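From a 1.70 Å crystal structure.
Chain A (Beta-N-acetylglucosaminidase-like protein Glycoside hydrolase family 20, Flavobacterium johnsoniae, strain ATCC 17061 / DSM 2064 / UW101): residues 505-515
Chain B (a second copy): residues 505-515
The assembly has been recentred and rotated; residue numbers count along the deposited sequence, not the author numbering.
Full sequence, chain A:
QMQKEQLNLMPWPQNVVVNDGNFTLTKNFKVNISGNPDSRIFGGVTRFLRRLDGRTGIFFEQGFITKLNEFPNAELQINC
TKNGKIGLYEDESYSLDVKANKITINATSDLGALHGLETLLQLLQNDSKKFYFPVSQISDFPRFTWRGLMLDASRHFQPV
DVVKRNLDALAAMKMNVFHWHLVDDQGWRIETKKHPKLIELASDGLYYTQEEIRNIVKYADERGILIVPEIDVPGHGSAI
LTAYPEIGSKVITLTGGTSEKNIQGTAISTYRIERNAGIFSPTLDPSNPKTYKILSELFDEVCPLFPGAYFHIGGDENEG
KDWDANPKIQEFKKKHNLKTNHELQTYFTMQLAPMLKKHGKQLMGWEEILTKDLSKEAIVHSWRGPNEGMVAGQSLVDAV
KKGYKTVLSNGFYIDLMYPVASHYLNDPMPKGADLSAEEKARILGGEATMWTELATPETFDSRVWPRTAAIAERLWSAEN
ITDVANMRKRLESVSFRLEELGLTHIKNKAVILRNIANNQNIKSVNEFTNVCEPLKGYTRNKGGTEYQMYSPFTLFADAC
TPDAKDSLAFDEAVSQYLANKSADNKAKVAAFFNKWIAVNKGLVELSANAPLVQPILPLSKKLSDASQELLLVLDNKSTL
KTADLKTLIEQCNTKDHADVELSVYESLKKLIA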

# COMPACT_ATOMS: atom_id res chain seq x y z
N HIS A 505 8.13 -3.36 -3.20
CA HIS A 505 8.91 -4.10 -4.21
C HIS A 505 8.88 -5.63 -4.05
O HIS A 505 8.77 -6.36 -5.03
CB HIS A 505 10.34 -3.60 -4.30
CG HIS A 505 11.04 -3.51 -2.99
ND1 HIS A 505 10.58 -2.73 -1.96
CD2 HIS A 505 12.21 -4.06 -2.55
CE1 HIS A 505 11.37 -2.87 -0.92
NE2 HIS A 505 12.42 -3.61 -1.28
N ILE A 506 8.92 -6.11 -2.84
CA ILE A 506 8.90 -7.56 -2.56
C ILE A 506 7.44 -8.02 -2.48
O ILE A 506 7.04 -9.03 -3.10
CB ILE A 506 9.68 -7.89 -1.25
CG1 ILE A 506 11.14 -7.41 -1.37
CG2 ILE A 506 9.69 -9.39 -1.03
CD1 ILE A 506 11.86 -7.29 -0.05
N LYS A 507 6.61 -7.32 -1.70
CA LYS A 507 5.28 -7.87 -1.36
C LYS A 507 4.28 -7.84 -2.52
O LYS A 507 3.44 -8.75 -2.63
CB LYS A 507 4.71 -7.17 -0.09
CG LYS A 507 4.27 -5.73 -0.26
CD LYS A 507 4.00 -5.08 1.07
CE LYS A 507 3.42 -3.72 0.93
NZ LYS A 507 3.33 -2.98 2.25
N ASN A 508 4.34 -6.81 -3.38
CA ASN A 508 3.40 -6.74 -4.47
C ASN A 508 3.70 -7.82 -5.52
O ASN A 508 2.83 -8.18 -6.30
CB ASN A 508 3.34 -5.32 -5.09
CG ASN A 508 2.38 -4.39 -4.37
OD1 ASN A 508 2.10 -3.20 -4.86
ND2 ASN A 508 1.88 -4.83 -3.26
N LYS A 509 4.92 -8.40 -5.56
CA LYS A 509 5.22 -9.45 -6.46
C LYS A 509 4.35 -10.66 -6.17
O LYS A 509 3.85 -11.30 -7.06
CB LYS A 509 6.71 -9.86 -6.27
CG LYS A 509 7.18 -11.02 -7.10
CD LYS A 509 8.62 -11.33 -6.75
CE LYS A 509 9.13 -12.44 -7.59
NZ LYS A 509 10.61 -12.58 -7.45
N ALA A 510 4.10 -10.92 -4.88
CA ALA A 510 3.26 -12.11 -4.54
C ALA A 510 1.80 -11.92 -4.93
O ALA A 510 1.13 -12.88 -5.26
CB ALA A 510 3.33 -12.45 -3.03
N VAL A 511 1.28 -10.71 -4.89
CA VAL A 511 0.00 -10.40 -5.35
C VAL A 511 -0.14 -10.75 -6.84
O VAL A 511 -1.13 -11.38 -7.28
CB VAL A 511 -0.32 -8.91 -5.20
CG1 VAL A 511 -1.67 -8.59 -5.82
CG2 VAL A 511 -0.28 -8.53 -3.72
N ILE A 512 0.85 -10.32 -7.62
CA ILE A 512 0.87 -10.61 -9.06
C ILE A 512 0.95 -12.12 -9.29
O ILE A 512 0.22 -12.66 -10.12
CB ILE A 512 2.00 -9.88 -9.77
CG1 ILE A 512 1.66 -8.36 -9.76
CG2 ILE A 512 2.14 -10.32 -11.20
CD1 ILE A 512 2.88 -7.50 -10.02
N LEU A 513 1.76 -12.81 -8.50
CA LEU A 513 1.94 -14.26 -8.70
C LEU A 513 0.62 -14.99 -8.36
O LEU A 513 0.24 -15.91 -9.04
CB LEU A 513 3.09 -14.80 -7.92
CG LEU A 513 4.38 -14.28 -8.47
CD1 LEU A 513 5.46 -14.85 -7.56
CD2 LEU A 513 4.72 -14.55 -9.91
N ARG A 514 -0.08 -14.53 -7.32
CA ARG A 514 -1.43 -15.12 -7.01
C ARG A 514 -2.41 -14.89 -8.13
O ARG A 514 -3.15 -15.82 -8.53
CB ARG A 514 -1.96 -14.63 -5.67
CG ARG A 514 -1.32 -15.36 -4.48
CD ARG A 514 -1.98 -14.90 -3.17
NE ARG A 514 -1.60 -13.54 -2.74
CZ ARG A 514 -0.51 -13.20 -2.06
NH1 ARG A 514 0.43 -14.08 -1.78
NH2 ARG A 514 -0.30 -11.93 -1.75
N ASN A 515 -2.38 -13.71 -8.73
CA ASN A 515 -3.24 -13.44 -9.88
C ASN A 515 -2.90 -14.43 -11.02
O ASN A 515 -3.78 -15.03 -11.63
CB ASN A 515 -3.04 -12.00 -10.34
CG ASN A 515 -3.89 -11.71 -11.55
OD1 ASN A 515 -5.11 -11.85 -11.48
ND2 ASN A 515 -3.25 -11.29 -12.66
N HIS B 505 -4.32 -7.52 3.32
CA HIS B 505 -4.53 -8.59 4.31
C HIS B 505 -3.57 -9.76 4.14
O HIS B 505 -3.06 -10.33 5.11
CB HIS B 505 -5.99 -9.00 4.36
CG HIS B 505 -6.56 -9.35 3.05
ND1 HIS B 505 -6.61 -8.46 2.00
CD2 HIS B 505 -7.14 -10.49 2.59
CE1 HIS B 505 -7.19 -9.03 0.96
NE2 HIS B 505 -7.54 -10.25 1.31
N ILE B 506 -3.29 -10.15 2.92
CA ILE B 506 -2.38 -11.28 2.70
C ILE B 506 -0.94 -10.81 2.57
O ILE B 506 0.02 -11.38 3.18
CB ILE B 506 -2.77 -12.02 1.38
CG1 ILE B 506 -4.19 -12.46 1.46
CG2 ILE B 506 -1.88 -13.23 1.22
CD1 ILE B 506 -4.94 -12.83 0.23
N LYS B 507 -0.69 -9.74 1.82
CA LYS B 507 0.65 -9.36 1.50
C LYS B 507 1.43 -8.75 2.67
O LYS B 507 2.68 -8.95 2.80
CB LYS B 507 0.72 -8.44 0.28
CG LYS B 507 0.27 -7.02 0.49
CD LYS B 507 -0.01 -6.37 -0.87
CE LYS B 507 -0.44 -4.95 -0.83
NZ LYS B 507 -0.58 -4.32 -2.16
N ASN B 508 0.75 -8.04 3.57
CA ASN B 508 1.49 -7.37 4.62
C ASN B 508 1.95 -8.37 5.65
O ASN B 508 2.82 -8.07 6.47
CB ASN B 508 0.72 -6.20 5.24
CG ASN B 508 0.91 -4.90 4.48
OD1 ASN B 508 1.57 -4.88 3.41
ND2 ASN B 508 0.31 -3.84 4.96
N LYS B 509 1.34 -9.55 5.68
CA LYS B 509 1.77 -10.59 6.57
C LYS B 509 3.20 -11.01 6.28
O LYS B 509 4.00 -11.26 7.21
CB LYS B 509 0.80 -11.78 6.40
CG LYS B 509 1.19 -13.03 7.09
CD LYS B 509 0.23 -14.15 6.77
CE LYS B 509 0.46 -15.31 7.66
NZ LYS B 509 -0.51 -16.40 7.52
N ALA B 510 3.53 -11.11 4.98
CA ALA B 510 4.91 -11.47 4.62
C ALA B 510 5.92 -10.43 5.10
O ALA B 510 7.05 -10.79 5.44
CB ALA B 510 4.96 -11.66 3.11
N VAL B 511 5.58 -9.13 5.08
CA VAL B 511 6.44 -8.07 5.57
C VAL B 511 6.82 -8.33 7.05
O VAL B 511 8.01 -8.29 7.46
CB VAL B 511 5.76 -6.69 5.46
CG1 VAL B 511 6.64 -5.63 6.06
CG2 VAL B 511 5.57 -6.35 3.96
N ILE B 512 5.77 -8.63 7.83
CA ILE B 512 5.91 -8.86 9.26
C ILE B 512 6.78 -10.09 9.45
O ILE B 512 7.69 -10.13 10.34
CB ILE B 512 4.52 -8.99 9.93
CG1 ILE B 512 3.85 -7.65 9.91
CG2 ILE B 512 4.70 -9.52 11.33
CD1 ILE B 512 2.38 -7.69 10.21
N LEU B 513 6.51 -11.15 8.69
CA LEU B 513 7.28 -12.38 8.86
C LEU B 513 8.75 -12.18 8.51
O LEU B 513 9.65 -12.71 9.24
CB LEU B 513 6.67 -13.54 8.12
CG LEU B 513 5.28 -13.97 8.59
CD1 LEU B 513 4.78 -15.11 7.80
CD2 LEU B 513 5.26 -14.36 10.05
N ARG B 514 9.06 -11.47 7.44
CA ARG B 514 10.43 -11.10 7.18
C ARG B 514 11.08 -10.36 8.33
O ARG B 514 12.26 -10.64 8.72
CB ARG B 514 10.60 -10.31 5.82
CG ARG B 514 10.48 -11.28 4.64
CD ARG B 514 10.77 -10.52 3.36
NE ARG B 514 9.63 -9.77 2.89
CZ ARG B 514 8.59 -10.25 2.19
NH1 ARG B 514 7.60 -9.40 1.86
NH2 ARG B 514 8.49 -11.54 1.83
N ASN B 515 10.36 -9.41 8.92
CA ASN B 515 10.87 -8.70 10.04
C ASN B 515 11.24 -9.63 11.20
O ASN B 515 12.36 -9.56 11.74
CB ASN B 515 9.88 -7.66 10.49
CG ASN B 515 10.35 -6.91 11.72
OD1 ASN B 515 11.40 -6.28 11.74
ND2 ASN B 515 9.53 -6.98 12.78

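Two copies of one helix meet near their N-terminal ends, their axes 9.2 Å apart at closest approach and their directions 138° apart, so the chains diverge beyond a shared point. The nearest CA atoms, 5.6 Å apart, belong to Lys A507 and Lys B507, so this residue meets its own copy.

Ile A506, its CA-to-CB bond toward chain B, lays CG2 over one face of the Arg B514 guanidinium, 3.5 Å from CZ; a methyl suits this flat face, since the group's hydrogen-bonding capacity lies in its plane. Lys A507 has the largest covered area in its stretch. Its CB sits 4.2 Å from CB of Lys B507, where the backbones come nearest, and the p chi1 with an extended remainder carries the side chain across the partner helix. There CD packs 3.5 Å from CG2 of Val B511, and the ammonium NZ donates a hydrogen bond of 2.8 Å to OD1 of Asn B508. One side chain thus supplies grease and charge in succession.

Val A511 packs against the reciprocal lysine: its CG2 lies 3.6 Å from CD of Lys B507. One turn on from Ala A510, Arg A514 closes the pattern, with CZ 3.6 Å from CG2 of Ile B506 and CB of Lys B507 at the guanidinium edge.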